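Local coordinates for protein CurF (Lyngbya majuscula, PDB 5DP2) that binds NADP and probably forms the cyclopropane ring of a curacin A biosynthetic intermediate as an enoyl reductase-type cyclopropanase, at residues A[144-149]-A[279-285]; A[81-85]-A[136-141]; A[121-125]-A[289-293]. All coordinates share one frame; numbering follows the deposited sequence. Where two conformers were deposited one is given.

Interaction 1 (A[144-149]-A[279-285]). With NAP (NADP nicotinamide-adenine-dinucleotide phosphate), chain B.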
loop_
_atom_site.group_PDB
_atom_site.type_symbol
_atom_site.label_atom_id
_atom_site.label_comp_id
_atom_site.label_asym_id
_atom_site.label_seq_id
_atom_site.Cartn_x
_atom_site.Cartn_y
_atom_site.Cartn_z
ATOM N N PHE A 144 -3.430 -5.318 -2.027
ATOM C CA PHE A 144 -3.172 -6.498 -1.213
ATOM C C PHE A 144 -3.473 -6.187 0.257
ATOM O O PHE A 144 -4.040 -7.016 0.975
ATOM C CB PHE A 144 -1.757 -7.058 -1.419
ATOM C CG PHE A 144 -1.570 -7.846 -2.701
ATOM C CD1 PHE A 144 -1.951 -7.366 -3.950
ATOM C CD2 PHE A 144 -0.957 -9.102 -2.658
ATOM C CE1 PHE A 144 -1.744 -8.094 -5.106
ATOM C CE2 PHE A 144 -0.747 -9.838 -3.817
ATOM C CZ PHE A 144 -1.134 -9.335 -5.034
ATOM N N THR A 145 -3.104 -4.971 0.716
ATOM C CA THR A 145 -3.394 -4.555 2.089
ATOM C C THR A 145 -4.894 -4.496 2.331
ATOM O O THR A 145 -5.410 -5.030 3.317
ATOM C CB THR A 145 -2.753 -3.177 2.341
ATOM O OG1 THR A 145 -1.328 -3.268 2.209
ATOM C CG2 THR A 145 -3.041 -2.660 3.739
ATOM N N ALA A 146 -5.605 -3.807 1.432
ATOM C CA ALA A 146 -7.042 -3.635 1.616
ATOM C C ALA A 146 -7.788 -4.969 1.523
ATOM O O ALA A 146 -8.747 -5.202 2.257
ATOM C CB ALA A 146 -7.580 -2.623 0.639
ATOM N N TYR A 147 -7.370 -5.852 0.615
ATOM C CA TYR A 147 -8.037 -7.147 0.477
ATOM C C TYR A 147 -7.791 -8.017 1.696
ATOM O O TYR A 147 -8.715 -8.642 2.236
ATOM C CB TYR A 147 -7.544 -7.852 -0.799
ATOM C CG TYR A 147 -8.309 -9.124 -1.105
ATOM C CD1 TYR A 147 -9.507 -9.086 -1.794
ATOM C CD2 TYR A 147 -7.832 -10.361 -0.721
ATOM C CE1 TYR A 147 -10.202 -10.236 -2.103
ATOM C CE2 TYR A 147 -8.540 -11.529 -1.008
ATOM C CZ TYR A 147 -9.730 -11.450 -1.700
ATOM O OH TYR A 147 -10.455 -12.591 -2.015
ATOM N N TYR A 148 -6.537 -8.086 2.160
ATOM C CA TYR A 148 -6.257 -8.883 3.346
ATOM C C TYR A 148 -7.081 -8.398 4.530
ATOM O O TYR A 148 -7.689 -9.185 5.259
ATOM C CB TYR A 148 -4.751 -8.859 3.642
ATOM C CG TYR A 148 -4.378 -9.741 4.784
ATOM C CD1 TYR A 148 -4.626 -11.109 4.750
ATOM C CD2 TYR A 148 -3.759 -9.217 5.916
ATOM C CE1 TYR A 148 -4.270 -11.937 5.793
ATOM C CE2 TYR A 148 -3.380 -10.039 6.964
ATOM C CZ TYR A 148 -3.634 -11.402 6.906
ATOM O OH TYR A 148 -3.273 -12.232 7.950
ATOM N N GLY A 149 -7.114 -7.077 4.738
ATOM C CA GLY A 149 -7.870 -6.543 5.860
ATOM C C GLY A 149 -9.372 -6.751 5.739
ATOM O O GLY A 149 -10.030 -7.175 6.697
ATOM N N PHE A 279 -2.177 -5.240 11.571
ATOM C CA PHE A 279 -1.248 -6.068 10.819
ATOM C C PHE A 279 -0.280 -5.193 10.059
ATOM O O PHE A 279 -0.528 -4.001 9.840
ATOM C CB PHE A 279 -1.958 -7.045 9.852
ATOM C CG PHE A 279 -2.778 -6.380 8.761
ATOM C CD1 PHE A 279 -4.096 -6.032 8.968
ATOM C CD2 PHE A 279 -2.244 -6.130 7.513
ATOM C CE1 PHE A 279 -4.845 -5.465 7.948
ATOM C CE2 PHE A 279 -2.990 -5.529 6.513
ATOM C CZ PHE A 279 -4.301 -5.207 6.728
ATOM N N ASP A 280 0.825 -5.810 9.619
ATOM C CA ASP A 280 1.851 -5.163 8.811
ATOM C C ASP A 280 2.162 -6.082 7.640
ATOM O O ASP A 280 2.696 -7.194 7.825
ATOM C CB ASP A 280 3.099 -4.835 9.646
ATOM C CG ASP A 280 4.135 -4.035 8.857
ATOM O OD1 ASP A 280 4.236 -4.249 7.647
ATOM O OD2 ASP A 280 4.858 -3.194 9.446
ATOM N N MET A 281 1.778 -5.646 6.449
ATOM C CA MET A 281 1.961 -6.492 5.271
ATOM C C MET A 281 3.402 -6.853 4.996
ATOM O O MET A 281 3.684 -7.957 4.525
ATOM C CB MET A 281 1.360 -5.830 4.046
ATOM C CG MET A 281 -0.132 -5.689 4.099
ATOM S SD MET A 281 -1.050 -7.260 4.045
ATOM C CE MET A 281 -0.936 -7.602 2.300
ATOM N N SER A 282 4.325 -5.922 5.260
ATOM C CA SER A 282 5.732 -6.257 5.078
ATOM C C SER A 282 6.149 -7.460 5.939
ATOM O O SER A 282 6.838 -8.369 5.458
ATOM C CB SER A 282 6.610 -5.022 5.280
ATOM O OG SER A 282 6.581 -4.527 6.582
ATOM N N ASP A 283 5.685 -7.503 7.196
ATOM C CA ASP A 283 5.942 -8.649 8.025
ATOM C C ASP A 283 5.338 -9.932 7.432
ATOM O O ASP A 283 5.927 -11.009 7.458
ATOM C CB ASP A 283 5.342 -8.494 9.437
ATOM C CG ASP A 283 6.020 -7.469 10.326
ATOM O OD1 ASP A 283 7.200 -7.159 10.092
ATOM O OD2 ASP A 283 5.339 -6.993 11.271
ATOM N N GLU A 284 4.105 -9.801 6.905
ATOM C CA GLU A 284 3.421 -10.972 6.316
ATOM C C GLU A 284 4.166 -11.496 5.096
ATOM O O GLU A 284 4.231 -12.732 4.892
ATOM C CB GLU A 284 1.982 -10.611 5.954
ATOM C CG GLU A 284 1.119 -10.216 7.142
ATOM C CD GLU A 284 0.875 -11.333 8.117
ATOM O OE1 GLU A 284 0.858 -12.527 7.701
ATOM O OE2 GLU A 284 0.703 -11.042 9.319
ATOM N N PHE A 285 4.674 -10.595 4.249
ATOM C CA PHE A 285 5.383 -11.005 3.040
ATOM C C PHE A 285 6.685 -11.756 3.379
ATOM O O PHE A 285 6.993 -12.766 2.747
ATOM C CB PHE A 285 5.663 -9.804 2.135
ATOM C CG PHE A 285 4.424 -9.142 1.557
ATOM C CD1 PHE A 285 3.388 -9.887 1.034
ATOM C CD2 PHE A 285 4.325 -7.765 1.499
ATOM C CE1 PHE A 285 2.266 -9.278 0.487
ATOM C CE2 PHE A 285 3.213 -7.163 0.939
ATOM C CZ PHE A 285 2.190 -7.908 0.435
HETATM P PA NAP B . -1.776 7.418 1.442
HETATM O O1A NAP B . -1.824 7.633 -0.031
HETATM O O2A NAP B . -2.987 6.926 2.145
HETATM O O5B NAP B . -1.258 8.783 2.093
HETATM C C5B NAP B . -1.409 9.040 3.496
HETATM C C4B NAP B . -2.827 9.406 3.878
HETATM O O4B NAP B . -2.828 9.819 5.224
HETATM C C3B NAP B . -3.423 10.509 3.054
HETATM O O3B NAP B . -4.531 9.971 2.328
HETATM C C2B NAP B . -3.869 11.581 4.066
HETATM O O2B NAP B . -5.161 12.103 3.942
HETATM C C1B NAP B . -3.840 10.834 5.385
HETATM N N9A NAP B . -3.418 11.635 6.526
HETATM C C8A NAP B . -2.124 11.877 6.934
HETATM N N7A NAP B . -2.112 12.659 8.039
HETATM C C5A NAP B . -3.395 12.903 8.342
HETATM C C6A NAP B . -4.063 13.635 9.367
HETATM N N6A NAP B . -3.347 14.275 10.314
HETATM N N1A NAP B . -5.390 13.661 9.365
HETATM C C2A NAP B . -6.068 13.014 8.411
HETATM N N3A NAP B . -5.558 12.297 7.406
HETATM C C4A NAP B . -4.235 12.262 7.368
HETATM O O3 NAP B . -0.554 6.434 1.805
HETATM P PN NAP B . -0.456 4.841 1.676
HETATM O O1N NAP B . 0.913 4.524 1.215
HETATM O O2N NAP B . -1.624 4.299 0.905
HETATM O O5D NAP B . -0.549 4.413 3.180
HETATM C C5D NAP B . -1.789 4.629 3.892
HETATM C C4D NAP B . -1.540 4.510 5.417
HETATM O O4D NAP B . -1.512 3.144 5.741
HETATM C C3D NAP B . -0.195 5.071 5.893
HETATM O O3D NAP B . -0.353 5.493 7.255
HETATM C C2D NAP B . 0.730 3.888 5.770
HETATM O O2D NAP B . 1.838 4.018 6.666
HETATM C C1D NAP B . -0.184 2.745 6.124
HETATM N N1N NAP B . -0.010 1.422 5.485
HETATM C C2N NAP B . 0.119 0.321 6.259
HETATM C C3N NAP B . 0.271 -0.954 5.720
HETATM C C7N NAP B . 0.406 -2.134 6.619
HETATM O O7N NAP B . 0.737 -3.164 6.071
HETATM N N7N NAP B . 0.148 -1.990 7.947
HETATM C C4N NAP B . 0.290 -1.102 4.329
HETATM C C5N NAP B . 0.152 0.043 3.555
HETATM C C6N NAP B . -0.001 1.304 4.146
HETATM P P2B NAP B . -5.604 13.167 2.834
HETATM O O1X NAP B . -5.554 12.444 1.494
HETATM O O2X NAP B . -6.997 13.527 3.266
HETATM O O3X NAP B . -4.617 14.308 2.900
HETATM O O HOH W 1 -2.075 -11.005 9.849
#

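Interaction 2 (A[81-85]-A[136-141])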
loop_
_atom_site.group_PDB
_atom_site.type_symbol
_atom_site.label_atom_id
_atom_site.label_comp_id
_atom_site.label_asym_id
_atom_site.label_seq_id
_atom_site.Cartn_x
_atom_site.Cartn_y
_atom_site.Cartn_z
ATOM N N GLY A 81 11.181 1.047 -2.628
ATOM C CA GLY A 81 10.381 0.418 -3.672
ATOM C C GLY A 81 9.852 -0.911 -3.166
ATOM O O GLY A 81 10.479 -1.973 -3.385
ATOM N N VAL A 82 8.712 -0.867 -2.489
ATOM C CA VAL A 82 8.118 -2.023 -1.867
ATOM C C VAL A 82 7.156 -2.761 -2.813
ATOM O O VAL A 82 6.520 -3.745 -2.430
ATOM C CB VAL A 82 7.474 -1.662 -0.505
ATOM C CG1 VAL A 82 8.528 -1.188 0.487
ATOM C CG2 VAL A 82 6.360 -0.626 -0.660
ATOM N N GLU A 83 7.098 -2.295 -4.058
ATOM C CA GLU A 83 6.272 -2.851 -5.110
ATOM C C GLU A 83 6.732 -2.179 -6.402
ATOM O O GLU A 83 7.342 -1.105 -6.375
ATOM C CB GLU A 83 4.777 -2.535 -4.864
ATOM C CG GLU A 83 4.501 -1.033 -4.732
ATOM C CD GLU A 83 3.038 -0.654 -4.535
ATOM O OE1 GLU A 83 2.173 -1.337 -5.155
ATOM O OE2 GLU A 83 2.780 0.318 -3.788
ATOM N N GLY A 84 6.422 -2.787 -7.533
ATOM C CA GLY A 84 6.613 -2.139 -8.808
ATOM C C GLY A 84 6.320 -3.066 -9.951
ATOM O O GLY A 84 5.811 -4.186 -9.730
ATOM N N VAL A 85 6.609 -2.603 -11.168
ATOM C CA VAL A 85 6.322 -3.389 -12.370
ATOM C C VAL A 85 7.451 -3.231 -13.359
ATOM O O VAL A 85 8.128 -2.193 -13.396
ATOM C CB VAL A 85 4.984 -2.974 -13.052
ATOM C CG1 VAL A 85 3.794 -3.201 -12.137
ATOM C CG2 VAL A 85 5.034 -1.537 -13.523
ATOM N N ALA A 136 -0.740 -0.687 -13.817
ATOM C CA ALA A 136 -0.457 -1.880 -13.022
ATOM C C ALA A 136 0.356 -1.557 -11.775
ATOM O O ALA A 136 0.248 -2.245 -10.774
ATOM C CB ALA A 136 0.224 -2.955 -13.857
ATOM N N ALA A 137 1.157 -0.484 -11.850
ATOM C CA ALA A 137 1.977 -0.035 -10.715
ATOM C C ALA A 137 1.135 0.485 -9.565
ATOM O O ALA A 137 1.681 0.690 -8.481
ATOM C CB ALA A 137 2.971 1.020 -11.161
ATOM N N THR A 138 -0.171 0.706 -9.767
ATOM C CA THR A 138 -1.017 1.143 -8.663
ATOM C C THR A 138 -1.533 -0.001 -7.807
ATOM O O THR A 138 -2.155 0.263 -6.774
ATOM C CB THR A 138 -2.222 1.975 -9.167
ATOM O OG1 THR A 138 -3.187 1.130 -9.818
ATOM C CG2 THR A 138 -1.825 3.122 -10.034
ATOM N N ILE A 139 -1.311 -1.260 -8.205
ATOM C CA ILE A 139 -2.084 -2.368 -7.630
ATOM C C ILE A 139 -1.553 -2.944 -6.319
ATOM O O ILE A 139 -2.301 -3.069 -5.355
ATOM C CB ILE A 139 -2.237 -3.519 -8.675
ATOM C CG1 ILE A 139 -3.063 -3.045 -9.866
ATOM C CG2 ILE A 139 -2.837 -4.754 -8.014
ATOM C CD1 ILE A 139 -3.141 -4.039 -11.001
ATOM N N PHE A 140 -0.282 -3.389 -6.299
ATOM C CA PHE A 140 0.139 -4.394 -5.315
ATOM C C PHE A 140 -0.068 -3.996 -3.852
ATOM O O PHE A 140 -0.847 -4.630 -3.134
ATOM C CB PHE A 140 1.611 -4.797 -5.572
ATOM C CG PHE A 140 2.116 -5.864 -4.650
ATOM C CD1 PHE A 140 1.861 -7.216 -4.905
ATOM C CD2 PHE A 140 2.825 -5.543 -3.501
ATOM C CE1 PHE A 140 2.302 -8.191 -4.031
ATOM C CE2 PHE A 140 3.276 -6.520 -2.626
ATOM C CZ PHE A 140 2.996 -7.848 -2.891
ATOM N N MET A 141 0.657 -2.995 -3.354
ATOM C CA MET A 141 0.604 -2.796 -1.928
ATOM C C MET A 141 -0.791 -2.341 -1.481
ATOM O O MET A 141 -1.315 -2.813 -0.461
ATOM C CB MET A 141 1.696 -1.836 -1.480
ATOM C CG MET A 141 1.845 -1.733 0.010
ATOM S SD MET A 141 2.268 -3.229 0.904
ATOM C CE MET A 141 4.027 -3.306 0.589
HETATM O O HOH W 2 -0.364 -0.177 -4.607
HETATM O O HOH W 3 3.242 -1.485 -7.714
#

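Interaction 3 (A[121-125]-A[289-293])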
loop_
_atom_site.group_PDB
_atom_site.type_symbol
_atom_site.label_atom_id
_atom_site.label_comp_id
_atom_site.label_asym_id
_atom_site.label_seq_id
_atom_site.Cartn_x
_atom_site.Cartn_y
_atom_site.Cartn_z
ATOM N N PRO A 121 12.187 -16.238 -8.703
ATOM C CA PRO A 121 10.952 -16.384 -9.477
ATOM C C PRO A 121 9.680 -16.293 -8.648
ATOM O O PRO A 121 8.664 -15.864 -9.172
ATOM C CB PRO A 121 11.071 -17.782 -10.118
ATOM C CG PRO A 121 12.421 -18.219 -9.891
ATOM C CD PRO A 121 13.126 -17.346 -8.936
ATOM N N ASP A 122 9.723 -16.733 -7.391
ATOM C CA ASP A 122 8.552 -16.702 -6.507
ATOM C C ASP A 122 8.217 -15.305 -5.984
ATOM O O ASP A 122 7.230 -15.128 -5.272
ATOM C CB ASP A 122 8.734 -17.648 -5.327
ATOM C CG ASP A 122 8.797 -19.113 -5.741
ATOM O OD1 ASP A 122 8.338 -19.492 -6.851
ATOM O OD2 ASP A 122 9.303 -19.909 -4.924
ATOM N N ASP A 123 9.017 -14.319 -6.341
ATOM C CA ASP A 123 8.776 -12.930 -5.952
ATOM C C ASP A 123 8.076 -12.126 -7.038
ATOM O O ASP A 123 7.965 -10.905 -6.904
ATOM C CB ASP A 123 10.122 -12.182 -5.703
ATOM C CG ASP A 123 10.952 -12.717 -4.595
ATOM O OD1 ASP A 123 10.352 -12.947 -3.573
ATOM O OD2 ASP A 123 12.197 -12.834 -4.740
ATOM N N LEU A 124 7.682 -12.786 -8.131
ATOM C CA LEU A 124 7.091 -12.121 -9.280
ATOM C C LEU A 124 5.686 -12.654 -9.536
ATOM O O LEU A 124 5.409 -13.852 -9.313
ATOM C CB LEU A 124 7.953 -12.384 -10.522
ATOM C CG LEU A 124 9.387 -11.863 -10.421
ATOM C CD1 LEU A 124 10.157 -12.245 -11.686
ATOM C CD2 LEU A 124 9.419 -10.368 -10.167
ATOM N N LEU A 125 4.824 -11.781 -10.047
ATOM C CA LEU A 125 3.442 -12.090 -10.424
ATOM C C LEU A 125 3.224 -11.604 -11.850
ATOM O O LEU A 125 3.766 -10.589 -12.257
ATOM C CB LEU A 125 2.465 -11.381 -9.478
ATOM C CG LEU A 125 2.575 -11.783 -7.990
ATOM C CD1 LEU A 125 1.743 -10.821 -7.146
ATOM C CD2 LEU A 125 2.158 -13.232 -7.765
ATOM N N LYS A 289 6.326 -16.590 1.677
ATOM C CA LYS A 289 6.247 -16.139 0.271
ATOM C C LYS A 289 5.018 -16.609 -0.480
ATOM O O LYS A 289 4.697 -16.063 -1.537
ATOM C CB LYS A 289 7.516 -16.449 -0.511
ATOM C CG LYS A 289 8.672 -15.550 -0.117
ATOM C CD LYS A 289 9.693 -15.368 -1.214
ATOM C CE LYS A 289 10.738 -14.366 -0.774
ATOM N NZ LYS A 289 11.894 -14.345 -1.699
ATOM N N GLN A 290 4.330 -17.608 0.059
ATOM C CA GLN A 290 3.055 -18.018 -0.537
ATOM C C GLN A 290 1.936 -17.054 -0.207
ATOM O O GLN A 290 0.880 -17.118 -0.830
ATOM C CB GLN A 290 2.686 -19.442 -0.139
ATOM C CG GLN A 290 3.590 -20.513 -0.737
ATOM C CD GLN A 290 3.673 -20.427 -2.260
ATOM O OE1 GLN A 290 2.648 -20.371 -2.947
ATOM N NE2 GLN A 290 4.898 -20.396 -2.792
ATOM N N PHE A 291 2.119 -16.165 0.757
ATOM C CA PHE A 291 1.065 -15.229 1.130
ATOM C C PHE A 291 0.661 -14.353 -0.059
ATOM O O PHE A 291 -0.537 -14.253 -0.400
ATOM C CB PHE A 291 1.546 -14.430 2.337
ATOM C CG PHE A 291 0.593 -13.378 2.845
ATOM C CD1 PHE A 291 -0.500 -13.737 3.575
ATOM C CD2 PHE A 291 0.826 -12.036 2.681
ATOM C CE1 PHE A 291 -1.358 -12.814 4.080
ATOM C CE2 PHE A 291 -0.044 -11.087 3.214
ATOM C CZ PHE A 291 -1.136 -11.491 3.910
ATOM N N HIS A 292 1.642 -13.733 -0.730
ATOM C CA HIS A 292 1.286 -12.879 -1.846
ATOM C C HIS A 292 0.716 -13.678 -3.012
ATOM O O HIS A 292 -0.148 -13.180 -3.742
ATOM C CB HIS A 292 2.430 -11.962 -2.291
ATOM C CG HIS A 292 3.603 -12.649 -2.915
ATOM N ND1 HIS A 292 4.805 -12.804 -2.253
ATOM C CD2 HIS A 292 3.783 -13.148 -4.158
ATOM C CE1 HIS A 292 5.663 -13.409 -3.061
ATOM N NE2 HIS A 292 5.062 -13.640 -4.213
ATOM N N ALA A 293 1.207 -14.897 -3.223
ATOM C CA ALA A 293 0.717 -15.738 -4.303
ATOM C C ALA A 293 -0.758 -16.075 -4.107
ATOM O O ALA A 293 -1.547 -16.026 -5.053
ATOM C CB ALA A 293 1.539 -17.027 -4.371
HETATM O O HOH W 4 5.279 -16.883 -4.049
#

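Interaction 1 (A[144-149]-A[279-285])
Tyr148 and Phe279 form a T-shaped aromatic pair. The edge of the tyrosine ring, through CD2, points at one face of the phenylalanine ring, with the planes at 89° and the centroids 5.2 Å apart. Tyr148 reaches it because its CG lies anti to the backbone N (chi1 -176°). At its own edge the Phe279 ring receives Thr145 O, which lies 3.6 Å from Phe279 CZ. Gly149 CA also packs against this ring, and there is little room there for a side chain.

Met281 supplies the sulfur contact. Its chain bends at both chi2 and chi3, which brings SD obliquely beside the Tyr148 ring, 3.8 Å from Tyr148 CD2, in a Met-aromatic contact. Beyond it, Met281 CE touches Phe144 CB, and Phe144 CB in turn sits at the edge of the Phe285 ring.

The segments join helix 140-153 to the start of helix 281-287, just past strand 275-278, the last strand of the Rossmann sheet. The two helix segments cross nearly at right angles (87°). Here the chain reads the nicotinamide carboxamide of NADP with its backbone. Met281 N donates to NAP O7N at 2.7 Å in an almost straight bond, and NAP N7N donates to Phe279 O at 2.8 Å. These two bonds should limit rotation of the amide. Thr145 OG1 lies 3.4 Å from NAP C4N, while its hydrogen-bond partner is Met141 O.

Asp280 is the N-cap of helix 281-287. Its OD1 accepts a weak bond from Ser282 N and a short one from Ser282 OG, and its OD2 forms a salt bridge with Arg51. One water bridges Tyr148 OH, at 2.6 Å, and Glu284 OE2.

Interaction 2 (A[81-85]-A[136-141])
Glu83 OE1 accepts a hydrogen bond from Met141 N at 2.9 Å, nearly straight at 176°, but the donor stands well above the carboxylate plane. Glu83 lies near the beginning of strand 83-91, in the GroES-like part of this medium-chain reductase fold. Its carboxylate meets the chain near the start of helix 140-153, just after the type I beta turn from Ala136 to Ile139. Glu83 CG sits between the backbone N and the carbonyl carbon (chi1 57°), and the chain then runs extended toward the helix.

Apolar contacts continue on both sides of Glu83 along its segment. Val85 and Met141 were each modelled in two conformers. In one of these, Val85 CG1 and CG2 pack on the methyls of Ala136 and Ala137, and Met141 CE comes to 3.8 Å from Val82 CG2.

Two waters extend the grip on Glu83 OE1. One donates to it and to Thr138 O, the other to it and to Ala137 O. This buried oxygen therefore takes three donors. Further out, Lys336 forms a salt bridge with Glu83 OE2, which probably keeps the group ionised. A glutamine here would probably weaken this site, leaving Lys336 without its charged mate and one or more of the present donors facing an N-H group. Glu83 OE2 also accepts a hydrogen bond from Asn49 ND2.

Interaction 3 (A[121-125]-A[289-293])
The His292 imidazole meets Asp122 O and Leu125 CD2 at its edge, both near the ring plane. Lys289 O, from the ring's own segment, lies over one face, 3.2 Å above the plane and offset toward the rim. The ring joins helix 290-305 to the short 3-10 segment 121-123 that leads into strand 124-126, part of the mixed sheet of the GroES-like domain. His292 NE2 donates to Asp122 O at 2.8 Å. The acceptor is only 6° out of the ring plane, and the donor lies in the carbonyl plane, although the N-H is bent at 133°. A chi1 of 68° tucks the imidazole over its own backbone and turns it to segment 121-125. Leu125 CD2 lies near His292 CD2, at 4.0 Å.

The charged contact is made by Lys289, an exposed residue modelled in two conformers. Its chain is extended beyond CG and crosses Asp123 obliquely. The other carboxylate oxygen, Asp123 OD2, accepts from Ser120 N. A water lies close to both Asp122 O and Lys289 O. In one lysine conformer, Lys289 NZ forms a salt bridge through the syn lone pair of Asp123 OD1 at 2.8 Å.

The three contacts lie 13 to 14 Å apart, centre to centre, around helix 140-153. Interactions 1 and 2 both use this helix. Interaction 3 packs beside it through helix 290-305, which directly follows helix 281-287. Along the chain, interaction 2 closes before interaction 1 opens. Interaction 3 spans interaction 1 and crosses interaction 2. Their apolar side chains touch in sequence: Phe285 CZ meets Phe140 CZ at 3.4 Å, Phe140 packs on Leu125, and Phe291 packs on Tyr148 and Met281. Together they join the mixed sheet reached by interactions 2 and 3 to the NADP site in interaction 1, consistent with the cofactor lying between the GroES-like and Rossmann domains, as in other medium-chain reductases.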